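Putative NADPH:quinone oxidoreductase (Ralstonia eutropha, PDB 3IUP) binds NADPH and probably catalyses the NADPH-dependent reduction of quinones. Local coordinates at residues 16-21 with 56-61; 175-178 with 183-186; 186-191 with 197-202. One frame throughout, in Å; residues are numbered along the deposited sequence.

The three contacts fall in two groups. Contact 1 comes first along the chain and ties strand 17-26, a member of an antiparallel sheet, to the loop ahead of strand 61-65. Its centre lies about 31 Å from that of contact 2 and about 37 Å from that of contact 3, on the opposite side of the chain's centre. Contact 3 begins on the helix where contact 2 ends, and their centres are about 6 Å apart; they share Gln186 and helix 183-195, and their strands, 175-177 and 199-203, lie side by side in the parallel sheet. Together they form one beta-alpha-beta unit, whose helix start holds the NADPH pyrophosphate, whereas contact 1 is remote from it.

Contact 1. Residues 16-21 with 56-61; sequences GELELS and ADMSTA
Leu18 and Ala56 bring the two segments together, with their CA atoms 6.5 Å apart. Residues 17-21 run as a strand, while 56-61 turn a corner through two overlapping type I beta turns, Asp57 to Thr60 and Met58 to Ala61, and no hydrogen bond passes between the two backbones. The junction is made by side chains. Leu18 points at the loop, and because its CG stands anti to the backbone N (chi1 169°), the branch CD2 is carried out to the CB of Ala56, 3.8 Å away. The same methyl meets the selenium of Met58, a selenomethionine, with CD2 and SE 4.0 Å apart. The Met58 chain, bent at chi2 and chi3, brings its end back toward the strand and crosses Leu18 at about a right angle. Within the loop, Asp57 O accepts both Thr60 N and Thr60 OG1, the hydroxyl at 2.8 Å from Asp57 O, and Ser59 OG reaches Asp57 OD1 from above the carboxylate plane. Thr60 OG1 is also hydrogen-bonded to Arg75 N, which ties the corner to strand 70-75. Phe53 of helix 46-53 touches both Leu20 and Met58. Across the segments this is a small, partly buried apolar contact without directional bonds, while hydrogen bonds inside the loop fix the turns that hold Met58, with Ala56 just before them.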
ATOM      1  N   GLY A  16      21.967  10.497  24.055  1.00 27.45           N
ATOM      2  CA  GLY A  16      20.925   9.471  24.215  1.00 27.11           C
ATOM      3  C   GLY A  16      19.875   9.873  25.239  1.00 26.88           C
ATOM      4  O   GLY A  16      18.998   9.080  25.573  1.00 28.81           O
ATOM      5  N   GLU A  17      19.951  11.103  25.739  1.00 26.21           N
ATOM      6  CA  GLU A  17      19.046  11.583  26.763  1.00 25.78           C
ATOM      7  C   GLU A  17      17.977  12.500  26.159  1.00 24.58           C
ATOM      8  O   GLU A  17      18.288  13.384  25.414  1.00 24.88           O
ATOM      9  CB  GLU A  17      19.810  12.339  27.824  1.00 26.62           C
ATOM     10  CG  GLU A  17      18.942  13.069  28.861  1.00 31.49           C
ATOM     11  CD  GLU A  17      19.741  13.875  29.896  1.00 37.36           C
ATOM     12  OE1 GLU A  17      20.300  13.238  30.810  1.00 41.69           O
ATOM     13  OE2 GLU A  17      19.782  15.145  29.841  1.00 40.34           O
ATOM     14  N   LEU A  18      16.729  12.264  26.535  1.00 22.80           N
ATOM     15  CA  LEU A  18      15.624  13.207  26.367  1.00 21.88           C
ATOM     16  C   LEU A  18      15.568  14.095  27.604  1.00 20.94           C
ATOM     17  O   LEU A  18      15.588  13.598  28.696  1.00 20.79           O
ATOM     18  CB  LEU A  18      14.294  12.450  26.215  1.00 20.15           C
ATOM     19  CG  LEU A  18      13.035  13.325  26.285  1.00 24.09           C
ATOM     20  CD1 LEU A  18      12.928  14.248  25.075  1.00 25.35           C
ATOM     21  CD2 LEU A  18      11.739  12.529  26.443  1.00 21.93           C
ATOM     22  N   GLU A  19      15.574  15.416  27.423  1.00 20.30           N
ATOM     23  CA  GLU A  19      15.247  16.392  28.457  1.00 19.63           C
ATOM     24  C   GLU A  19      14.017  17.236  28.054  1.00 20.39           C
ATOM     25  O   GLU A  19      13.991  17.883  26.984  1.00 19.71           O
ATOM     26  CB  GLU A  19      16.431  17.318  28.775  1.00 20.89           C
ATOM     27  CG  GLU A  19      16.111  18.345  29.869  1.00 21.07           C
ATOM     28  CD  GLU A  19      17.222  19.359  30.172  1.00 29.08           C
ATOM     29  OE1 GLU A  19      18.337  19.250  29.621  1.00 36.52           O
ATOM     30  OE2 GLU A  19      16.999  20.282  30.972  1.00 28.78           O
ATOM     31  N   LEU A  20      13.028  17.250  28.943  1.00 19.24           N
ATOM     32  CA  LEU A  20      11.824  18.038  28.829  1.00 20.32           C
ATOM     33  C   LEU A  20      11.896  19.113  29.853  1.00 19.82           C
ATOM     34  O   LEU A  20      12.206  18.848  31.023  1.00 21.01           O
ATOM     35  CB  LEU A  20      10.555  17.194  29.112  1.00 20.18           C
ATOM     36  CG  LEU A  20      10.329  16.058  28.151  1.00 23.97           C
ATOM     37  CD1 LEU A  20       9.099  15.212  28.542  1.00 25.62           C
ATOM     38  CD2 LEU A  20      10.134  16.603  26.754  1.00 26.50           C
ATOM     39  N   SER A  21      11.569  20.343  29.454  1.00 19.97           N
ATOM     40  CA  SER A  21      11.679  21.492  30.339  1.00 19.84           C
ATOM     41  C   SER A  21      10.740  22.601  29.908  1.00 19.10           C
ATOM     42  O   SER A  21      10.187  22.539  28.823  1.00 18.45           O
ATOM     43  CB  SER A  21      13.144  22.021  30.384  1.00 21.31           C
ATOM     44  OG  SER A  21      13.512  22.522  29.120  1.00 24.24           O
ATOM     45  N   ALA A  56      12.000   8.095  23.162  1.00 26.15           N
ATOM     46  CA  ALA A  56      12.445   7.800  24.510  1.00 25.95           C
ATOM     47  C   ALA A  56      11.645   6.616  25.061  1.00 27.74           C
ATOM     48  O   ALA A  56      10.461   6.428  24.745  1.00 28.01           O
ATOM     49  CB  ALA A  56      12.307   8.950  25.439  1.00 25.84           C
ATOM     50  N   ASP A  57      12.327   5.820  25.871  1.00 28.03           N
ATOM     51  CA  ASP A  57      11.693   4.716  26.575  1.00 28.28           C
ATOM     52  C   ASP A  57      11.214   5.376  27.883  1.00 26.85           C
ATOM     53  O   ASP A  57      11.988   5.622  28.753  1.00 27.24           O
ATOM     54  CB  ASP A  57      12.762   3.632  26.808  1.00 28.21           C
ATOM     55  CG  ASP A  57      12.242   2.457  27.588  1.00 31.37           C
ATOM     56  OD1 ASP A  57      11.059   2.557  28.030  1.00 30.52           O
ATOM     57  OD2 ASP A  57      13.035   1.471  27.739  1.00 32.42           O
HETATM   58  N   MSE A  58       9.927   5.692  27.981  1.00 28.92           N
HETATM   59  CA  MSE A  58       9.440   6.553  29.094  1.00 29.36           C
HETATM   60  C   MSE A  58       9.376   5.771  30.403  1.00 30.85           C
HETATM   61  O   MSE A  58       9.301   6.358  31.519  1.00 31.34           O
HETATM   62  CB  MSE A  58       8.063   7.190  28.755  1.00 29.75           C
HETATM   63  CG  MSE A  58       8.099   8.445  27.819  1.00 28.63           C
HETATM   64 SE   MSE A  58       9.502   9.726  28.188  0.75 30.40          SE
HETATM   65  CE  MSE A  58       9.149  10.741  29.709  1.00 22.42           C
ATOM     66  N   SER A  59       9.503   4.437  30.275  1.00 30.81           N
ATOM     67  CA  SER A  59       9.620   3.583  31.437  1.00 31.19           C
ATOM     68  C   SER A  59      10.918   3.888  32.164  1.00 31.14           C
ATOM     69  O   SER A  59      11.074   3.464  33.283  1.00 32.09           O
ATOM     70  CB  SER A  59       9.527   2.095  31.041  1.00 31.02           C
ATOM     71  OG  SER A  59      10.784   1.549  30.642  1.00 31.21           O
ATOM     72  N   THR A  60      11.844   4.617  31.515  1.00 30.34           N
ATOM     73  CA  THR A  60      13.109   5.073  32.130  1.00 29.03           C
ATOM     74  C   THR A  60      13.096   6.565  32.526  1.00 29.50           C
ATOM     75  O   THR A  60      14.151   7.128  32.768  1.00 28.87           O
ATOM     76  CB  THR A  60      14.337   4.920  31.146  1.00 29.94           C
ATOM     77  OG1 THR A  60      14.358   6.016  30.164  1.00 29.93           O
ATOM     78  CG2 THR A  60      14.309   3.524  30.436  1.00 28.58           C
ATOM     79  N   ALA A  61      11.930   7.211  32.494  1.00 28.95           N
ATOM     80  CA  ALA A  61      11.845   8.676  32.733  1.00 28.46           C
ATOM     81  C   ALA A  61      12.037   8.979  34.198  1.00 28.13           C
ATOM     82  O   ALA A  61      11.739   8.152  35.033  1.00 30.06           O
ATOM     83  CB  ALA A  61      10.510   9.240  32.230  1.00 28.13           C
TER

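Contact 2. Residues 175-178 with 183-186; sequences LVHT and NLGQ. With NDP (NADPH dihydro-nicotinamide-adenine-dinucleotide phosphate), chain C.
His177 and Gly185 meet in the first half of a Rossmann-type beta-alpha-beta unit, where strand 175-177 leads through a short loop into helix 183-195 and the start of that helix receives the NADPH pyrophosphate. The imidazole points at the helix, chi1 of -176° turning it away from its own backbone N, and its edge comes up to the glycine: CE1 lies 3.4 Å from Gly185 CA, which is near the ring plane. Gly185 has no side chain, and the ring edge lies directly against the helix backbone. Leu184 adds its CD2 methyl 3.8 Å from His177 CE1, approaching obliquely. A water then completes the join. It lies in the plane of the ring at 2.9 Å from His177 ND1 and donates to Gly185 O, so strand and helix are bridged by solvent without a direct hydrogen bond. The far nitrogen, NE2, is hydrogen-bonded to Tyr286 OH; both nitrogens of the imidazole are thus engaged, which probably limits its rotation.

The cofactor is gripped by the first turn of the helix through backbone amides. Asn183 N reaches O1A of NADPH at 2.9 Å. Leu184 N reaches O1N at 2.8 Å, and both bonds are nearly straight. The helix dipole probably favours the negative charge there. While CD2 of Leu184 serves His177, its CD1 lies against the nicotinamide ring, 3.6 Å from C6N of NADPH. Around this join, Met163 of helix 155-169 and Phe245 of strand 243-249 touch His177, while Asn156 and Thr159 of helix 155-169 touch Leu184. Strand 175-177 itself runs between strands 199-203 and 243-249 of the parallel sheet.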
ATOM      1  N   LEU A 175     -16.995   4.119   3.865  1.00 14.65           N
ATOM      2  CA  LEU A 175     -15.717   3.921   4.483  1.00 15.11           C
ATOM      3  C   LEU A 175     -15.730   3.150   5.808  1.00 14.74           C
ATOM      4  O   LEU A 175     -16.755   2.953   6.455  1.00 16.01           O
ATOM      5  CB  LEU A 175     -14.973   5.272   4.634  1.00 15.94           C
ATOM      6  CG  LEU A 175     -15.402   6.150   5.758  1.00 15.87           C
ATOM      7  CD1 LEU A 175     -14.526   7.442   5.869  1.00 16.65           C
ATOM      8  CD2 LEU A 175     -16.840   6.520   5.652  1.00 19.06           C
ATOM      9  N   VAL A 176     -14.557   2.680   6.151  1.00 14.30           N
ATOM     10  CA  VAL A 176     -14.235   2.021   7.396  1.00 14.51           C
ATOM     11  C   VAL A 176     -13.259   2.870   8.204  1.00 15.05           C
ATOM     12  O   VAL A 176     -12.280   3.443   7.649  1.00 14.40           O
ATOM     13  CB  VAL A 176     -13.619   0.701   7.099  1.00 13.37           C
ATOM     14  CG1 VAL A 176     -13.278  -0.138   8.448  1.00 14.40           C
ATOM     15  CG2 VAL A 176     -14.519  -0.113   6.112  1.00 14.84           C
ATOM     16  N   HIS A 177     -13.437   2.893   9.531  1.00 13.84           N
ATOM     17  CA  HIS A 177     -12.535   3.623  10.405  1.00 14.41           C
ATOM     18  C   HIS A 177     -12.241   2.791  11.658  1.00 14.90           C
ATOM     19  O   HIS A 177     -13.162   2.287  12.277  1.00 15.94           O
ATOM     20  CB  HIS A 177     -13.113   4.989  10.760  1.00 14.16           C
ATOM     21  CG  HIS A 177     -12.201   5.827  11.587  1.00 13.91           C
ATOM     22  ND1 HIS A 177     -12.588   6.383  12.782  1.00 14.82           N
ATOM     23  CD2 HIS A 177     -10.882   6.113  11.445  1.00 12.90           C
ATOM     24  CE1 HIS A 177     -11.560   7.030  13.308  1.00 16.15           C
ATOM     25  NE2 HIS A 177     -10.507   6.861  12.537  1.00 16.49           N
ATOM     26  N   THR A 178     -10.976   2.653  12.004  1.00 14.38           N
ATOM     27  CA  THR A 178     -10.549   1.883  13.169  1.00 14.63           C
ATOM     28  C   THR A 178     -10.226   2.802  14.365  1.00 15.74           C
ATOM     29  O   THR A 178     -10.144   4.022  14.242  1.00 16.28           O
ATOM     30  CB  THR A 178      -9.391   0.953  12.890  1.00 15.70           C
ATOM     31  OG1 THR A 178      -8.161   1.706  12.793  1.00 14.33           O
ATOM     32  CG2 THR A 178      -9.617   0.133  11.589  1.00 14.44           C
ATOM     33  N   ASN A 183     -11.476  10.270  19.989  1.00 15.20           N
ATOM     34  CA  ASN A 183     -12.102  11.544  19.722  1.00 15.37           C
ATOM     35  C   ASN A 183     -12.405  11.768  18.233  1.00 14.66           C
ATOM     36  O   ASN A 183     -13.521  12.154  17.855  1.00 15.83           O
ATOM     37  CB  ASN A 183     -11.282  12.723  20.275  1.00 14.79           C
ATOM     38  CG  ASN A 183     -11.476  12.958  21.775  1.00 20.53           C
ATOM     39  OD1 ASN A 183     -11.865  12.076  22.506  1.00 20.31           O
ATOM     40  ND2 ASN A 183     -11.198  14.181  22.224  1.00 22.36           N
ATOM     41  N   LEU A 184     -11.423  11.518  17.383  1.00 15.86           N
ATOM     42  CA  LEU A 184     -11.619  11.712  15.945  1.00 15.51           C
ATOM     43  C   LEU A 184     -12.724  10.800  15.386  1.00 14.59           C
ATOM     44  O   LEU A 184     -13.567  11.219  14.601  1.00 15.65           O
ATOM     45  CB  LEU A 184     -10.281  11.448  15.201  1.00 15.79           C
ATOM     46  CG  LEU A 184     -10.228  11.805  13.713  1.00 17.69           C
ATOM     47  CD1 LEU A 184      -8.794  11.850  13.253  1.00 21.25           C
ATOM     48  CD2 LEU A 184     -11.026  10.800  12.889  1.00 19.40           C
ATOM     49  N   GLY A 185     -12.724   9.564  15.843  1.00 14.34           N
ATOM     50  CA  GLY A 185     -13.738   8.603  15.451  1.00 14.82           C
ATOM     51  C   GLY A 185     -15.133   9.002  15.819  1.00 14.33           C
ATOM     52  O   GLY A 185     -16.099   8.783  15.050  1.00 14.14           O
ATOM     53  N   GLN A 186     -15.286   9.573  17.001  1.00 15.70           N
ATOM     54  CA  GLN A 186     -16.580  10.055  17.411  1.00 15.02           C
ATOM     55  C   GLN A 186     -17.056  11.182  16.477  1.00 15.93           C
ATOM     56  O   GLN A 186     -18.218  11.221  16.146  1.00 15.97           O
ATOM     57  CB  GLN A 186     -16.580  10.490  18.877  1.00 15.04           C
ATOM     58  CG  GLN A 186     -16.339   9.346  19.815  1.00 15.82           C
ATOM     59  CD  GLN A 186     -16.168   9.754  21.262  1.00 16.41           C
ATOM     60  OE1 GLN A 186     -17.022  10.427  21.788  1.00 17.46           O
ATOM     61  NE2 GLN A 186     -15.059   9.318  21.924  1.00 17.22           N
TER
HETATM   62  PA  NDP C 401      -7.790   9.626  21.179  0.80 19.46           P
HETATM   63  O1A NDP C 401      -8.995  10.398  21.395  0.80 17.83           O
HETATM   64  O2A NDP C 401      -6.684   9.723  22.157  0.80 20.74           O
HETATM   65  O5B NDP C 401      -8.315   8.057  21.102  0.80 17.61           O
HETATM   66  C5B NDP C 401      -7.325   7.069  20.795  0.80 18.49           C
HETATM   67  C4B NDP C 401      -8.017   5.759  20.573  0.80 16.98           C
HETATM   68  O4B NDP C 401      -7.005   4.853  20.242  0.80 20.34           O
HETATM   69  C3B NDP C 401      -8.748   5.239  21.822  0.80 18.15           C
HETATM   70  O3B NDP C 401     -10.064   4.786  21.588  0.80 18.71           O
HETATM   71  C2B NDP C 401      -7.894   4.025  22.251  0.80 18.25           C
HETATM   72  O2B NDP C 401      -8.645   2.946  22.806  0.80 17.45           O
HETATM   73  C1B NDP C 401      -7.278   3.620  20.919  0.80 18.81           C
HETATM   74  N9A NDP C 401      -6.000   2.910  21.059  0.80 18.89           N
HETATM   75  C8A NDP C 401      -4.923   3.351  21.800  0.80 20.10           C
HETATM   76  N7A NDP C 401      -3.902   2.493  21.629  0.80 16.64           N
HETATM   77  C5A NDP C 401      -4.303   1.494  20.762  0.80 21.48           C
HETATM   78  C6A NDP C 401      -3.688   0.345  20.227  0.80 21.56           C
HETATM   79  N6A NDP C 401      -2.456  -0.068  20.574  0.80 20.30           N
HETATM   80  N1A NDP C 401      -4.402  -0.453  19.356  0.80 19.83           N
HETATM   81  C2A NDP C 401      -5.693  -0.175  19.031  0.80 19.86           C
HETATM   82  N3A NDP C 401      -6.290   0.949  19.554  0.80 22.52           N
HETATM   83  C4A NDP C 401      -5.617   1.765  20.400  0.80 21.16           C
HETATM   84  O3  NDP C 401      -7.070   9.868  19.752  0.80 20.99           O
HETATM   85  PN  NDP C 401      -7.417  10.979  18.711  0.80 20.11           P
HETATM   86  O1N NDP C 401      -8.806  11.013  18.323  0.80 16.98           O
HETATM   87  O2N NDP C 401      -6.811  12.302  19.084  0.80 16.24           O
HETATM   88  O5D NDP C 401      -6.561  10.424  17.439  0.80 19.48           O
HETATM   89  C5D NDP C 401      -7.027   9.261  16.737  0.80 20.79           C
HETATM   90  C4D NDP C 401      -5.946   8.775  15.779  0.80 21.31           C
HETATM   91  O4D NDP C 401      -5.961   9.671  14.647  0.80 21.51           O
HETATM   92  C3D NDP C 401      -4.507   8.746  16.334  0.80 21.77           C
HETATM   93  O3D NDP C 401      -3.794   7.622  15.859  0.80 19.22           O
HETATM   94  C2D NDP C 401      -3.917  10.006  15.722  0.80 22.47           C
HETATM   95  O2D NDP C 401      -2.502  10.034  15.616  0.80 25.64           O
HETATM   96  C1D NDP C 401      -4.595   9.954  14.350  0.80 21.89           C
HETATM   97  N1N NDP C 401      -4.496  11.222  13.592  0.80 19.96           N
HETATM   98  C2N NDP C 401      -3.730  11.190  12.473  0.80 20.71           C
HETATM   99  C3N NDP C 401      -3.549  12.307  11.701  0.80 19.78           C
HETATM  100  C7N NDP C 401      -2.804  12.218  10.383  0.80 20.14           C
HETATM  101  O7N NDP C 401      -2.563  13.424   9.731  0.80 19.94           O
HETATM  102  N7N NDP C 401      -2.353  11.079   9.841  0.80 17.59           N
HETATM  103  C4N NDP C 401      -4.409  13.491  11.919  0.80 17.42           C
HETATM  104  C5N NDP C 401      -5.241  13.422  13.176  0.80 21.10           C
HETATM  105  C6N NDP C 401      -5.256  12.277  13.962  0.80 21.29           C
HETATM  106  P2B NDP C 401      -8.193   2.230  24.215  0.80 20.66           P
HETATM  107  O1X NDP C 401      -9.017   2.894  25.327  0.80 20.30           O
HETATM  108  O2X NDP C 401      -6.699   2.367  24.493  0.80 20.42           O
HETATM  109  O3X NDP C 401      -8.580   0.757  24.010  0.80 19.10           O
HETATM  110  O   HOH W   1     -15.379   6.530  13.375  1.00 15.37           O

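Contact 3. Residues 186-191 with 197-202; sequences QMLNQI and IKLVNI
Leu199 rises from its strand toward the helix and divides its two methyls between Leu188 and Asn189, neighbours on the helix that receive it differently. A chi1 of 166° swings CG of Leu199 away from the backbone N and extends the side chain toward the helix. Its CD2 is set close to the helix backbone, 3.6 Å from Asn189 CA, and also meets the amide oxygen, with Asn189 OD1 3.8 Å from Leu199 CD2; the two side chains cross at about a right angle. Its CD1 goes to Leu188, whose own CB leaves the helix to one side but whose end turns in, placing Leu188 CD2 4.0 Å from Leu199 CD1 in an oblique methyl-to-methyl contact.

Beyond the leucines, the side chains of Asn189 and Asn201 also cross at about a right angle. Asn189 OD1 lies 3.6 Å from Asn201 ND2, with the two amide planes 76° apart, and the pair does not form a hydrogen bond. Asn201 ND2 instead donates to His219 O, which fixes that amide beside the neighbouring strand 220-222. The two amides lie next to the leucine contact, while Leu188 also rests on Val164 of helix 155-169 and Leu199 on Leu175 of strand 175-177. The Leu188 methyl reaches on to His177 of strand 175-177.

The axes of helix segment 186-191 and strand segment 199-202 approach to 9.7 Å and run nearly antiparallel, at 161° between their N-to-C directions. Strands 175-177 and 199-203 are parallel neighbours in the sheet, and helix 183-195 connects them: a beta-alpha-beta crossover, the repeating element of the Rossmann-type nucleotide-binding fold.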
ATOM      1  N   GLN A 186     -15.286   9.573  17.001  1.00 15.70           N
ATOM      2  CA  GLN A 186     -16.580  10.055  17.411  1.00 15.02           C
ATOM      3  C   GLN A 186     -17.056  11.182  16.477  1.00 15.93           C
ATOM      4  O   GLN A 186     -18.218  11.221  16.146  1.00 15.97           O
ATOM      5  CB  GLN A 186     -16.580  10.490  18.877  1.00 15.04           C
ATOM      6  CG  GLN A 186     -16.339   9.346  19.815  1.00 15.82           C
ATOM      7  CD  GLN A 186     -16.168   9.754  21.262  1.00 16.41           C
ATOM      8  OE1 GLN A 186     -17.022  10.427  21.788  1.00 17.46           O
ATOM      9  NE2 GLN A 186     -15.059   9.318  21.924  1.00 17.22           N
HETATM   10  N   MSE A 187     -16.129  12.042  16.031  1.00 16.42           N
HETATM   11  CA  MSE A 187     -16.468  13.094  15.094  1.00 15.90           C
HETATM   12  C   MSE A 187     -16.830  12.513  13.775  1.00 15.47           C
HETATM   13  O   MSE A 187     -17.786  12.950  13.175  1.00 16.04           O
HETATM   14  CB  MSE A 187     -15.311  14.111  14.891  1.00 15.58           C
HETATM   15  CG  MSE A 187     -14.889  14.761  16.086  1.00 16.29           C
HETATM   16 SE   MSE A 187     -13.365  15.879  15.575  0.75 16.60          SE
HETATM   17  CE  MSE A 187     -13.051  16.551  17.379  1.00 16.62           C
ATOM     18  N   LEU A 188     -16.044  11.547  13.294  1.00 16.46           N
ATOM     19  CA  LEU A 188     -16.311  10.964  11.990  1.00 15.54           C
ATOM     20  C   LEU A 188     -17.687  10.321  11.942  1.00 15.82           C
ATOM     21  O   LEU A 188     -18.453  10.481  10.993  1.00 15.38           O
ATOM     22  CB  LEU A 188     -15.210   9.973  11.618  1.00 15.69           C
ATOM     23  CG  LEU A 188     -15.510   9.256  10.297  1.00 16.17           C
ATOM     24  CD1 LEU A 188     -15.455  10.268   9.094  1.00 16.00           C
ATOM     25  CD2 LEU A 188     -14.486   8.088  10.151  1.00 15.44           C
ATOM     26  N   ASN A 189     -18.038   9.624  13.013  1.00 15.84           N
ATOM     27  CA  ASN A 189     -19.356   9.016  13.076  1.00 16.56           C
ATOM     28  C   ASN A 189     -20.457  10.089  13.012  1.00 16.73           C
ATOM     29  O   ASN A 189     -21.432   9.920  12.316  1.00 16.79           O
ATOM     30  CB  ASN A 189     -19.492   8.185  14.332  1.00 16.10           C
ATOM     31  CG  ASN A 189     -20.849   7.541  14.434  1.00 17.19           C
ATOM     32  OD1 ASN A 189     -21.220   6.737  13.582  1.00 17.35           O
ATOM     33  ND2 ASN A 189     -21.584   7.875  15.490  1.00 16.78           N
ATOM     34  N   GLN A 190     -20.288  11.219  13.699  1.00 17.14           N
ATOM     35  CA  GLN A 190     -21.282  12.298  13.597  1.00 17.71           C
ATOM     36  C   GLN A 190     -21.395  12.910  12.176  1.00 17.64           C
ATOM     37  O   GLN A 190     -22.482  13.250  11.715  1.00 16.62           O
ATOM     38  CB  GLN A 190     -21.039  13.393  14.642  1.00 17.53           C
ATOM     39  CG  GLN A 190     -21.243  12.945  16.133  1.00 18.72           C
ATOM     40  CD  GLN A 190     -22.587  12.250  16.334  1.00 21.16           C
ATOM     41  OE1 GLN A 190     -23.605  12.769  15.901  1.00 24.05           O
ATOM     42  NE2 GLN A 190     -22.584  11.058  16.911  1.00 21.15           N
ATOM     43  N   ILE A 191     -20.254  13.081  11.520  1.00 18.01           N
ATOM     44  CA  ILE A 191     -20.238  13.571  10.133  1.00 17.90           C
ATOM     45  C   ILE A 191     -21.044  12.633   9.254  1.00 18.18           C
ATOM     46  O   ILE A 191     -21.894  13.043   8.480  1.00 18.34           O
ATOM     47  CB  ILE A 191     -18.778  13.674   9.586  1.00 17.68           C
ATOM     48  CG1 ILE A 191     -18.016  14.795  10.245  1.00 17.09           C
ATOM     49  CG2 ILE A 191     -18.763  13.858   8.070  1.00 18.02           C
ATOM     50  CD1 ILE A 191     -16.496  14.646  10.037  1.00 20.02           C
ATOM     51  N   ILE A 197     -23.557   9.203   5.081  1.00 19.28           N
ATOM     52  CA  ILE A 197     -22.476   8.338   4.572  1.00 18.94           C
ATOM     53  C   ILE A 197     -22.451   7.049   5.370  1.00 17.58           C
ATOM     54  O   ILE A 197     -22.427   7.076   6.622  1.00 17.64           O
ATOM     55  CB  ILE A 197     -21.107   9.068   4.728  1.00 18.57           C
ATOM     56  CG1 ILE A 197     -21.131  10.371   3.928  1.00 19.55           C
ATOM     57  CG2 ILE A 197     -19.943   8.169   4.255  1.00 18.44           C
ATOM     58  CD1 ILE A 197     -20.062  11.372   4.305  1.00 18.70           C
ATOM     59  N   LYS A 198     -22.395   5.928   4.665  1.00 17.68           N
ATOM     60  CA  LYS A 198     -22.289   4.644   5.306  1.00 18.03           C
ATOM     61  C   LYS A 198     -20.876   4.439   5.845  1.00 17.48           C
ATOM     62  O   LYS A 198     -19.869   4.768   5.190  1.00 17.84           O
ATOM     63  CB  LYS A 198     -22.674   3.524   4.317  1.00 18.34           C
ATOM     64  CG  LYS A 198     -24.072   3.731   3.726  1.00 19.04           C
ATOM     65  CD  LYS A 198     -24.474   2.550   2.815  1.00 22.03           C
ATOM     66  N   LEU A 199     -20.818   3.925   7.054  1.00 17.28           N
ATOM     67  CA  LEU A 199     -19.573   3.921   7.806  1.00 16.01           C
ATOM     68  C   LEU A 199     -19.515   2.638   8.611  1.00 15.42           C
ATOM     69  O   LEU A 199     -20.503   2.256   9.267  1.00 15.36           O
ATOM     70  CB  LEU A 199     -19.554   5.132   8.705  1.00 15.30           C
ATOM     71  CG  LEU A 199     -18.481   5.124   9.800  1.00 16.95           C
ATOM     72  CD1 LEU A 199     -17.017   5.159   9.170  1.00 14.17           C
ATOM     73  CD2 LEU A 199     -18.671   6.266  10.781  1.00 16.21           C
ATOM     74  N   VAL A 200     -18.375   1.965   8.596  1.00 14.42           N
ATOM     75  CA  VAL A 200     -18.148   0.863   9.490  1.00 14.95           C
ATOM     76  C   VAL A 200     -17.131   1.284  10.505  1.00 15.46           C
ATOM     77  O   VAL A 200     -15.981   1.612  10.163  1.00 15.44           O
ATOM     78  CB  VAL A 200     -17.694  -0.404   8.766  1.00 15.21           C
ATOM     79  CG1 VAL A 200     -17.354  -1.562   9.780  1.00 16.70           C
ATOM     80  CG2 VAL A 200     -18.714  -0.822   7.640  1.00 14.11           C
ATOM     81  N   ASN A 201     -17.532   1.268  11.776  1.00 15.27           N
ATOM     82  CA  ASN A 201     -16.642   1.610  12.886  1.00 15.52           C
ATOM     83  C   ASN A 201     -16.062   0.342  13.470  1.00 16.37           C
ATOM     84  O   ASN A 201     -16.801  -0.607  13.701  1.00 17.83           O
ATOM     85  CB  ASN A 201     -17.430   2.319  14.002  1.00 15.95           C
ATOM     86  CG  ASN A 201     -18.007   3.631  13.570  1.00 16.72           C
ATOM     87  OD1 ASN A 201     -17.294   4.620  13.559  1.00 18.13           O
ATOM     88  ND2 ASN A 201     -19.309   3.672  13.207  1.00 14.80           N
ATOM     89  N   ILE A 202     -14.757   0.325  13.660  1.00 15.51           N
ATOM     90  CA  ILE A 202     -14.062  -0.791  14.302  1.00 16.52           C
ATOM     91  C   ILE A 202     -13.424  -0.323  15.579  1.00 16.63           C
ATOM     92  O   ILE A 202     -12.722   0.679  15.601  1.00 16.24           O
ATOM     93  CB  ILE A 202     -13.020  -1.433  13.376  1.00 15.50           C
ATOM     94  CG1 ILE A 202     -13.712  -2.014  12.150  1.00 16.60           C
ATOM     95  CG2 ILE A 202     -12.249  -2.521  14.128  1.00 16.47           C
ATOM     96  CD1 ILE A 202     -12.772  -2.525  11.012  1.00 17.39           C
TER